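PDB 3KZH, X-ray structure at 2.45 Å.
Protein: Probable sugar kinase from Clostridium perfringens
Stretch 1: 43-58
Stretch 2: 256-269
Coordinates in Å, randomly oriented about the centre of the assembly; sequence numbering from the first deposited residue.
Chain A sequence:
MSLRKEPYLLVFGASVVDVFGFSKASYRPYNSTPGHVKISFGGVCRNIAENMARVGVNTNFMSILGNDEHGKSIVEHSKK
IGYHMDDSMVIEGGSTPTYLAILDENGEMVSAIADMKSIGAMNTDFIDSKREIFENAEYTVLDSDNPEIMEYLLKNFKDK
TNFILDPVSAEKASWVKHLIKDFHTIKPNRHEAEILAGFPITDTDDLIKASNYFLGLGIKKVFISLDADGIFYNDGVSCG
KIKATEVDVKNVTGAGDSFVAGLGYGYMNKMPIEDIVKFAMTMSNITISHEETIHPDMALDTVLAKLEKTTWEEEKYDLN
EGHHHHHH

Stretch 1, residues 43-58: GVCRNIAENMARVGVN
Stretch 2, residues 256-269: GDSFVAGLGYGYMN

Two helices from distant parts of one chain pack side by side in this probable sugar kinase. The first begins at Val44, right after Gly43 at the N-cap position, and continues through Ala53. The second enters the stretch already helical at Gly256 and runs to Met268. Their N-to-C directions differ by 48°, with a signed crossing angle of -48°, and the axes approach to 8.0 Å. Both run in the same general sense. The register is set by three CA-CA pairs: Ile48 CA to Asp257 CA at 5.1 Å, Asn51 CA to Ser258 CA at 5.8 Å, and Met52 CA to Ala261 CA at 5.0 Å. Beyond the first helix, Val57 CA lies 6.1 Å from Tyr265 CA. The contact buries 608 Å² in total.

Gly43 has phi/psi of 98/121, and its O accepts a 3.0 Å hydrogen bond from Asn47 N. From there i to i+4 bonds continue the helix. Past the helix, Val57 N bonds to Met52 O at 2.9 Å. Gly56 makes the turn at phi/psi 95/7, where a CB would jam against the preceding carbonyl O. Val57 is extended, at -77/136.

Asp257 covers the most surface. Its CA-to-CB bond points toward the first helix, with chi1 m and chi2 -15°. The side chain sits as a knob among Val44, Asn47, Ile48 and Asn51. Asn47, chi1 m and chi2 -38°, donates from ND2 to Asp257 OD2 at 3.1 Å. This gives the buried carboxylate a polar partner. Asn47 OD1 in turn accepts a very short 2.5 Å bond from Arg46 NH1. Val44 is t and brings CG1 to 3.4 Å from Asp257 OD1. Ile48, chi1 m and chi2 t, places CG1 3.5 Å from Asp257 O. Its CD1 reaches Val260 CG1 at 3.9 Å; Val260 is t.

Ala261 is the next centre. Its small methyl points toward the first helix and allows close backbone approach. Ala261 CB lies 3.5 Å from Asn51 CB, 3.6 Å from Ile48 O and 3.7 Å from Met52 CG. Met52 is selenomethionine, with chi1 -93° and both chi2 and chi3 t. Its CE lies 3.7 Å from Val260 O and 3.9 Å from Gly264 CA. A CB on Gly264 would come within 2.4 Å of Met52 CE, a clash.

Tyr265 lies further along the second helix. It has chi1 t and chi2 90°. Val55, chi1 m, sets CG2 3.8 Å from Tyr265 CD1, an apolar contact. Val57 is t; its CG2 lies at the ring edge and is 3.9 Å from Tyr265 CA. Val57 CG1 meets Met268 CG at 4.0 Å. Met268, also selenomethionine, has chi1 and chi2 m and chi3 t. Asn269 is the first residue to leave helical phi/psi, and its ND2 donates to Tyr265 O at 2.8 Å.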

ATOM      1  N   GLY A  43     -13.152   6.883   1.183  1.00 20.52           N
ATOM      2  CA  GLY A  43     -13.629   7.758   2.243  1.00 20.44           C
ATOM      3  C   GLY A  43     -14.249   8.933   1.506  1.00 19.38           C
ATOM      4  O   GLY A  43     -13.564   9.561   0.704  1.00 17.40           O
ATOM      5  N   VAL A  44     -15.540   9.196   1.734  1.00 22.52           N
ATOM      6  CA  VAL A  44     -16.298  10.290   1.083  1.00 22.48           C
ATOM      7  C   VAL A  44     -15.549  11.626   1.072  1.00 20.88           C
ATOM      8  O   VAL A  44     -15.354  12.235   0.015  1.00 15.61           O
ATOM      9  CB  VAL A  44     -17.710  10.486   1.755  1.00 24.04           C
ATOM     10  CG1 VAL A  44     -18.433  11.721   1.208  1.00 22.79           C
ATOM     11  CG2 VAL A  44     -18.582   9.252   1.534  1.00 23.16           C
ATOM     12  N   CYS A  45     -15.088  12.026   2.254  1.00 20.35           N
ATOM     13  CA  CYS A  45     -14.357  13.267   2.452  1.00 19.75           C
ATOM     14  C   CYS A  45     -13.027  13.331   1.714  1.00 20.72           C
ATOM     15  O   CYS A  45     -12.669  14.387   1.187  1.00 19.33           O
ATOM     16  CB  CYS A  45     -14.195  13.525   3.940  1.00 20.72           C
ATOM     17  SG  CYS A  45     -15.775  13.925   4.763  1.00 15.57           S
ATOM     18  N   ARG A  46     -12.334  12.192   1.612  1.00 21.49           N
ATOM     19  CA  ARG A  46     -11.059  12.126   0.884  1.00 21.47           C
ATOM     20  C   ARG A  46     -11.278  12.240  -0.615  1.00 18.59           C
ATOM     21  O   ARG A  46     -10.443  12.803  -1.315  1.00 16.36           O
ATOM     22  CB  ARG A  46     -10.278  10.840   1.204  1.00 22.49           C
ATOM     23  CG  ARG A  46      -8.768  10.925   0.864  1.00 21.46           C
ATOM     24  CD  ARG A  46      -8.248   9.717   0.113  1.00 25.77           C
ATOM     25  NE  ARG A  46      -8.328   9.909  -1.337  1.00 29.85           N
ATOM     26  CZ  ARG A  46      -9.358   9.544  -2.088  1.00 28.72           C
ATOM     27  NH1 ARG A  46     -10.392   8.949  -1.529  1.00 31.99           N
ATOM     28  NH2 ARG A  46      -9.402   9.860  -3.366  1.00 28.18           N
ATOM     29  N   ASN A  47     -12.408  11.706  -1.081  1.00 17.61           N
ATOM     30  CA  ASN A  47     -12.797  11.757  -2.483  1.00 20.38           C
ATOM     31  C   ASN A  47     -13.187  13.199  -2.830  1.00 20.72           C
ATOM     32  O   ASN A  47     -12.799  13.698  -3.883  1.00 20.45           O
ATOM     33  CB  ASN A  47     -13.986  10.810  -2.777  1.00 22.85           C
ATOM     34  CG  ASN A  47     -13.712   9.347  -2.400  1.00 26.38           C
ATOM     35  OD1 ASN A  47     -12.614   8.835  -2.578  1.00 26.87           O
ATOM     36  ND2 ASN A  47     -14.733   8.673  -1.886  1.00 26.24           N
ATOM     37  N   ILE A  48     -13.910  13.873  -1.925  1.00 19.04           N
ATOM     38  CA  ILE A  48     -14.339  15.267  -2.138  1.00 19.16           C
ATOM     39  C   ILE A  48     -13.107  16.166  -2.302  1.00 17.55           C
ATOM     40  O   ILE A  48     -12.992  16.871  -3.307  1.00 10.91           O
ATOM     41  CB  ILE A  48     -15.266  15.808  -0.983  1.00 18.37           C
ATOM     42  CG1 ILE A  48     -16.603  15.061  -0.985  1.00 20.07           C
ATOM     43  CG2 ILE A  48     -15.541  17.304  -1.146  1.00 16.68           C
ATOM     44  CD1 ILE A  48     -17.502  15.318   0.225  1.00 17.37           C
ATOM     45  N   ALA A  49     -12.180  16.062  -1.343  1.00 14.33           N
ATOM     46  CA  ALA A  49     -10.924  16.811  -1.327  1.00 15.44           C
ATOM     47  C   ALA A  49     -10.078  16.590  -2.583  1.00 16.22           C
ATOM     48  O   ALA A  49      -9.503  17.550  -3.106  1.00 13.80           O
ATOM     49  CB  ALA A  49     -10.131  16.459  -0.101  1.00 12.69           C
ATOM     50  N   GLU A  50     -10.055  15.348  -3.090  1.00 17.92           N
ATOM     51  CA  GLU A  50      -9.306  15.018  -4.318  1.00 19.85           C
ATOM     52  C   GLU A  50      -9.929  15.721  -5.526  1.00 18.97           C
ATOM     53  O   GLU A  50      -9.220  16.435  -6.244  1.00 18.35           O
ATOM     54  CB  GLU A  50      -9.198  13.495  -4.590  1.00 18.93           C
ATOM     55  CG  GLU A  50      -8.105  13.189  -5.639  1.00 21.76           C
ATOM     56  CD  GLU A  50      -8.037  11.763  -6.187  1.00 22.73           C
ATOM     57  OE1 GLU A  50      -8.319  10.785  -5.469  1.00 20.88           O
ATOM     58  OE2 GLU A  50      -7.648  11.617  -7.367  1.00 24.13           O
ATOM     59  N   ASN A  51     -11.249  15.577  -5.684  1.00 16.35           N
ATOM     60  CA  ASN A  51     -12.016  16.191  -6.784  1.00 17.23           C
ATOM     61  C   ASN A  51     -11.868  17.728  -6.817  1.00 15.66           C
ATOM     62  O   ASN A  51     -11.802  18.328  -7.890  1.00 13.40           O
ATOM     63  CB  ASN A  51     -13.512  15.850  -6.673  1.00 17.72           C
ATOM     64  CG  ASN A  51     -13.827  14.399  -6.966  1.00 18.14           C
ATOM     65  OD1 ASN A  51     -14.196  13.631  -6.067  1.00 10.96           O
ATOM     66  ND2 ASN A  51     -13.754  14.033  -8.235  1.00 19.77           N
HETATM   67  N   MSE A  52     -11.757  18.324  -5.622  1.00 14.87           N
HETATM   68  CA  MSE A  52     -11.592  19.770  -5.407  1.00 15.79           C
HETATM   69  C   MSE A  52     -10.209  20.263  -5.851  1.00 13.89           C
HETATM   70  O   MSE A  52     -10.090  21.247  -6.581  1.00  8.73           O
HETATM   71  CB  MSE A  52     -11.797  20.123  -3.923  1.00 18.49           C
HETATM   72  CG  MSE A  52     -13.204  20.520  -3.549  1.00 22.85           C
HETATM   73 SE   MSE A  52     -13.402  21.138  -1.738  1.00 24.26          SE
HETATM   74  CE  MSE A  52     -15.366  21.057  -1.637  1.00 21.49           C
ATOM     75  N   ALA A  53      -9.172  19.562  -5.400  1.00 11.08           N
ATOM     76  CA  ALA A  53      -7.780  19.871  -5.726  1.00 14.86           C
ATOM     77  C   ALA A  53      -7.536  19.659  -7.225  1.00 15.09           C
ATOM     78  O   ALA A  53      -6.786  20.418  -7.854  1.00 14.22           O
ATOM     79  CB  ALA A  53      -6.856  18.992  -4.904  1.00  9.50           C
ATOM     80  N   ARG A  54      -8.241  18.674  -7.794  1.00 14.54           N
ATOM     81  CA  ARG A  54      -8.152  18.349  -9.220  1.00 17.30           C
ATOM     82  C   ARG A  54      -8.662  19.465 -10.129  1.00 18.51           C
ATOM     83  O   ARG A  54      -8.154  19.637 -11.226  1.00 17.18           O
ATOM     84  CB  ARG A  54      -8.897  17.043  -9.535  1.00 17.10           C
ATOM     85  CG  ARG A  54      -8.029  15.800  -9.359  1.00 16.27           C
ATOM     86  CD  ARG A  54      -8.802  14.508  -9.578  1.00 13.59           C
ATOM     87  NE  ARG A  54      -7.915  13.345  -9.606  1.00 13.09           N
ATOM     88  CZ  ARG A  54      -7.329  12.865 -10.706  1.00 15.78           C
ATOM     89  NH1 ARG A  54      -7.535  13.435 -11.883  1.00 16.40           N
ATOM     90  NH2 ARG A  54      -6.505  11.837 -10.624  1.00 16.62           N
ATOM     91  N   VAL A  55      -9.645  20.232  -9.656  1.00 17.73           N
ATOM     92  CA  VAL A  55     -10.202  21.331 -10.435  1.00 19.20           C
ATOM     93  C   VAL A  55      -9.616  22.693 -10.059  1.00 20.54           C
ATOM     94  O   VAL A  55     -10.096  23.736 -10.509  1.00 20.79           O
ATOM     95  CB  VAL A  55     -11.752  21.339 -10.432  1.00 20.33           C
ATOM     96  CG1 VAL A  55     -12.284  20.073 -11.084  1.00 18.19           C
ATOM     97  CG2 VAL A  55     -12.300  21.498  -9.027  1.00 19.92           C
ATOM     98  N   GLY A  56      -8.581  22.661  -9.218  1.00 20.47           N
ATOM     99  CA  GLY A  56      -7.884  23.868  -8.812  1.00 20.81           C
ATOM    100  C   GLY A  56      -8.242  24.580  -7.527  1.00 20.17           C
ATOM    101  O   GLY A  56      -7.715  25.661  -7.287  1.00 20.93           O
ATOM    102  N   VAL A  57      -9.111  24.004  -6.698  1.00 20.14           N
ATOM    103  CA  VAL A  57      -9.477  24.638  -5.426  1.00 20.06           C
ATOM    104  C   VAL A  57      -8.332  24.426  -4.444  1.00 18.79           C
ATOM    105  O   VAL A  57      -7.749  23.346  -4.392  1.00 18.37           O
ATOM    106  CB  VAL A  57     -10.781  24.033  -4.787  1.00 18.24           C
ATOM    107  CG1 VAL A  57     -11.231  24.833  -3.567  1.00 19.97           C
ATOM    108  CG2 VAL A  57     -11.891  23.948  -5.799  1.00 18.87           C
ATOM    109  N   ASN A  58      -7.991  25.489  -3.717  1.00 18.74           N
ATOM    110  CA  ASN A  58      -6.952  25.475  -2.684  1.00 19.37           C
ATOM    111  C   ASN A  58      -7.696  24.764  -1.561  1.00 19.18           C
ATOM    112  O   ASN A  58      -8.644  25.301  -0.977  1.00 18.01           O
ATOM    113  CB  ASN A  58      -6.561  26.913  -2.320  1.00 16.24           C
ATOM    114  CG  ASN A  58      -5.428  26.990  -1.309  1.00 17.51           C
ATOM    115  OD1 ASN A  58      -4.596  26.086  -1.201  1.00 18.64           O
ATOM    116  ND2 ASN A  58      -5.388  28.092  -0.564  1.00 17.03           N
ATOM    117  N   GLY A 256     -21.794  11.804  -6.095  1.00 21.69           N
ATOM    118  CA  GLY A 256     -22.247  12.851  -5.196  1.00 20.87           C
ATOM    119  C   GLY A 256     -21.085  13.543  -4.500  1.00 20.82           C
ATOM    120  O   GLY A 256     -21.213  14.697  -4.074  1.00 20.57           O
ATOM    121  N   ASP A 257     -19.954  12.839  -4.409  1.00 19.28           N
ATOM    122  CA  ASP A 257     -18.720  13.356  -3.808  1.00 20.80           C
ATOM    123  C   ASP A 257     -18.172  14.470  -4.703  1.00 20.26           C
ATOM    124  O   ASP A 257     -17.756  15.525  -4.225  1.00 20.04           O
ATOM    125  CB  ASP A 257     -17.639  12.260  -3.704  1.00 22.03           C
ATOM    126  CG  ASP A 257     -18.047  11.068  -2.844  1.00 24.50           C
ATOM    127  OD1 ASP A 257     -19.033  11.136  -2.078  1.00 26.24           O
ATOM    128  OD2 ASP A 257     -17.344  10.039  -2.945  1.00 22.96           O
ATOM    129  N   SER A 258     -18.169  14.191  -6.005  1.00 16.64           N
ATOM    130  CA  SER A 258     -17.726  15.107  -7.041  1.00 14.50           C
ATOM    131  C   SER A 258     -18.647  16.306  -7.146  1.00 15.01           C
ATOM    132  O   SER A 258     -18.182  17.397  -7.500  1.00 14.43           O
ATOM    133  CB  SER A 258     -17.689  14.400  -8.383  1.00 14.48           C
ATOM    134  OG  SER A 258     -16.689  13.424  -8.392  1.00 19.97           O
ATOM    135  N   PHE A 259     -19.942  16.106  -6.850  1.00 11.79           N
ATOM    136  CA  PHE A 259     -20.919  17.202  -6.881  1.00 11.88           C
ATOM    137  C   PHE A 259     -20.620  18.193  -5.772  1.00 10.20           C
ATOM    138  O   PHE A 259     -20.679  19.392  -6.015  1.00 11.18           O
ATOM    139  CB  PHE A 259     -22.385  16.720  -6.760  1.00 11.50           C
ATOM    140  CG  PHE A 259     -23.410  17.815  -6.992  1.00 10.77           C
ATOM    141  CD1 PHE A 259     -23.808  18.149  -8.293  1.00 11.91           C
ATOM    142  CD2 PHE A 259     -23.915  18.580  -5.920  1.00 12.51           C
ATOM    143  CE1 PHE A 259     -24.684  19.246  -8.533  1.00 11.40           C
ATOM    144  CE2 PHE A 259     -24.789  19.674  -6.142  1.00 11.29           C
ATOM    145  CZ  PHE A 259     -25.173  20.010  -7.452  1.00 11.81           C
ATOM    146  N   VAL A 260     -20.297  17.688  -4.574  1.00  8.89           N
ATOM    147  CA  VAL A 260     -19.977  18.517  -3.398  1.00 13.86           C
ATOM    148  C   VAL A 260     -18.726  19.353  -3.682  1.00 15.23           C
ATOM    149  O   VAL A 260     -18.652  20.540  -3.326  1.00 11.09           O
ATOM    150  CB  VAL A 260     -19.784  17.655  -2.096  1.00 14.00           C
ATOM    151  CG1 VAL A 260     -19.350  18.517  -0.908  1.00 14.54           C
ATOM    152  CG2 VAL A 260     -21.087  16.967  -1.729  1.00 16.53           C
ATOM    153  N   ALA A 261     -17.784  18.725  -4.385  1.00 13.40           N
ATOM    154  CA  ALA A 261     -16.548  19.368  -4.783  1.00 17.13           C
ATOM    155  C   ALA A 261     -16.776  20.524  -5.751  1.00 16.07           C
ATOM    156  O   ALA A 261     -16.128  21.565  -5.653  1.00 15.21           O
ATOM    157  CB  ALA A 261     -15.613  18.360  -5.364  1.00 12.30           C
ATOM    158  N   GLY A 262     -17.757  20.338  -6.633  1.00 17.24           N
ATOM    159  CA  GLY A 262     -18.114  21.343  -7.618  1.00 17.24           C
ATOM    160  C   GLY A 262     -18.790  22.543  -6.996  1.00 18.28           C
ATOM    161  O   GLY A 262     -18.688  23.635  -7.538  1.00 17.57           O
ATOM    162  N   LEU A 263     -19.518  22.318  -5.892  1.00 18.22           N
ATOM    163  CA  LEU A 263     -20.167  23.384  -5.112  1.00 18.79           C
ATOM    164  C   LEU A 263     -19.056  24.211  -4.489  1.00 18.92           C
ATOM    165  O   LEU A 263     -19.129  25.436  -4.441  1.00 16.77           O
ATOM    166  CB  LEU A 263     -21.031  22.817  -3.977  1.00 18.59           C
ATOM    167  CG  LEU A 263     -22.280  21.999  -4.300  1.00 17.31           C
ATOM    168  CD1 LEU A 263     -22.908  21.512  -3.006  1.00 16.45           C
ATOM    169  CD2 LEU A 263     -23.258  22.826  -5.124  1.00 12.91           C
ATOM    170  N   GLY A 264     -18.012  23.500  -4.048  1.00 20.15           N
ATOM    171  CA  GLY A 264     -16.835  24.108  -3.469  1.00 19.03           C
ATOM    172  C   GLY A 264     -16.155  25.017  -4.467  1.00 18.72           C
ATOM    173  O   GLY A 264     -15.923  26.179  -4.166  1.00 16.98           O
ATOM    174  N   TYR A 265     -15.994  24.537  -5.700  1.00 19.47           N
ATOM    175  CA  TYR A 265     -15.400  25.331  -6.782  1.00 21.48           C
ATOM    176  C   TYR A 265     -16.239  26.589  -7.069  1.00 21.76           C
ATOM    177  O   TYR A 265     -15.693  27.702  -7.154  1.00 18.71           O
ATOM    178  CB  TYR A 265     -15.262  24.470  -8.054  1.00 21.58           C
ATOM    179  CG  TYR A 265     -14.664  25.184  -9.256  1.00 23.34           C
ATOM    180  CD1 TYR A 265     -13.273  25.193  -9.474  1.00 22.31           C
ATOM    181  CD2 TYR A 265     -15.491  25.909 -10.156  1.00 25.06           C
ATOM    182  CE1 TYR A 265     -12.707  25.916 -10.558  1.00 26.54           C
ATOM    183  CE2 TYR A 265     -14.937  26.637 -11.242  1.00 28.14           C
ATOM    184  CZ  TYR A 265     -13.549  26.637 -11.436  1.00 27.83           C
ATOM    185  OH  TYR A 265     -13.019  27.363 -12.479  1.00 29.97           O
ATOM    186  N   GLY A 266     -17.554  26.386  -7.213  1.00 20.85           N
ATOM    187  CA  GLY A 266     -18.495  27.458  -7.502  1.00 21.98           C
ATOM    188  C   GLY A 266     -18.517  28.588  -6.492  1.00 22.61           C
ATOM    189  O   GLY A 266     -18.513  29.760  -6.866  1.00 20.27           O
ATOM    190  N   TYR A 267     -18.492  28.214  -5.212  1.00 22.29           N
ATOM    191  CA  TYR A 267     -18.480  29.148  -4.087  1.00 22.75           C
ATOM    192  C   TYR A 267     -17.201  29.986  -4.042  1.00 25.01           C
ATOM    193  O   TYR A 267     -17.258  31.201  -3.875  1.00 27.69           O
ATOM    194  CB  TYR A 267     -18.601  28.375  -2.766  1.00 21.16           C
ATOM    195  CG  TYR A 267     -19.959  27.775  -2.452  1.00 19.95           C
ATOM    196  CD1 TYR A 267     -21.094  28.090  -3.230  1.00 18.01           C
ATOM    197  CD2 TYR A 267     -20.126  26.896  -1.358  1.00 16.87           C
ATOM    198  CE1 TYR A 267     -22.354  27.556  -2.936  1.00 19.73           C
ATOM    199  CE2 TYR A 267     -21.408  26.349  -1.042  1.00 17.76           C
ATOM    200  CZ  TYR A 267     -22.509  26.690  -1.846  1.00 17.65           C
ATOM    201  OH  TYR A 267     -23.759  26.189  -1.594  1.00 14.72           O
HETATM  202  N   MSE A 268     -16.065  29.327  -4.264  1.00 25.72           N
HETATM  203  CA  MSE A 268     -14.745  29.951  -4.240  1.00 26.37           C
HETATM  204  C   MSE A 268     -14.544  30.941  -5.399  1.00 27.85           C
HETATM  205  O   MSE A 268     -13.896  31.978  -5.238  1.00 27.91           O
HETATM  206  CB  MSE A 268     -13.647  28.866  -4.206  1.00 26.64           C
HETATM  207  CG  MSE A 268     -13.707  27.917  -2.991  1.00 25.95           C
HETATM  208 SE   MSE A 268     -13.239  28.860  -1.388  1.00 32.10          SE
HETATM  209  CE  MSE A 268     -14.161  28.013  -0.027  1.00 25.95           C
ATOM    210  N   ASN A 269     -15.207  30.670  -6.520  1.00 28.01           N
ATOM    211  CA  ASN A 269     -15.128  31.530  -7.700  1.00 30.60           C
ATOM    212  C   ASN A 269     -16.305  32.501  -7.846  1.00 31.32           C
ATOM    213  O   ASN A 269     -16.442  33.160  -8.883  1.00 31.40           O
ATOM    214  CB  ASN A 269     -14.930  30.689  -8.969  1.00 29.88           C
ATOM    215  CG  ASN A 269     -13.606  29.954  -8.967  1.00 31.36           C
ATOM    216  OD1 ASN A 269     -12.544  30.573  -9.056  1.00 31.60           O
ATOM    217  ND2 ASN A 269     -13.657  28.639  -8.814  1.00 28.94           N
TER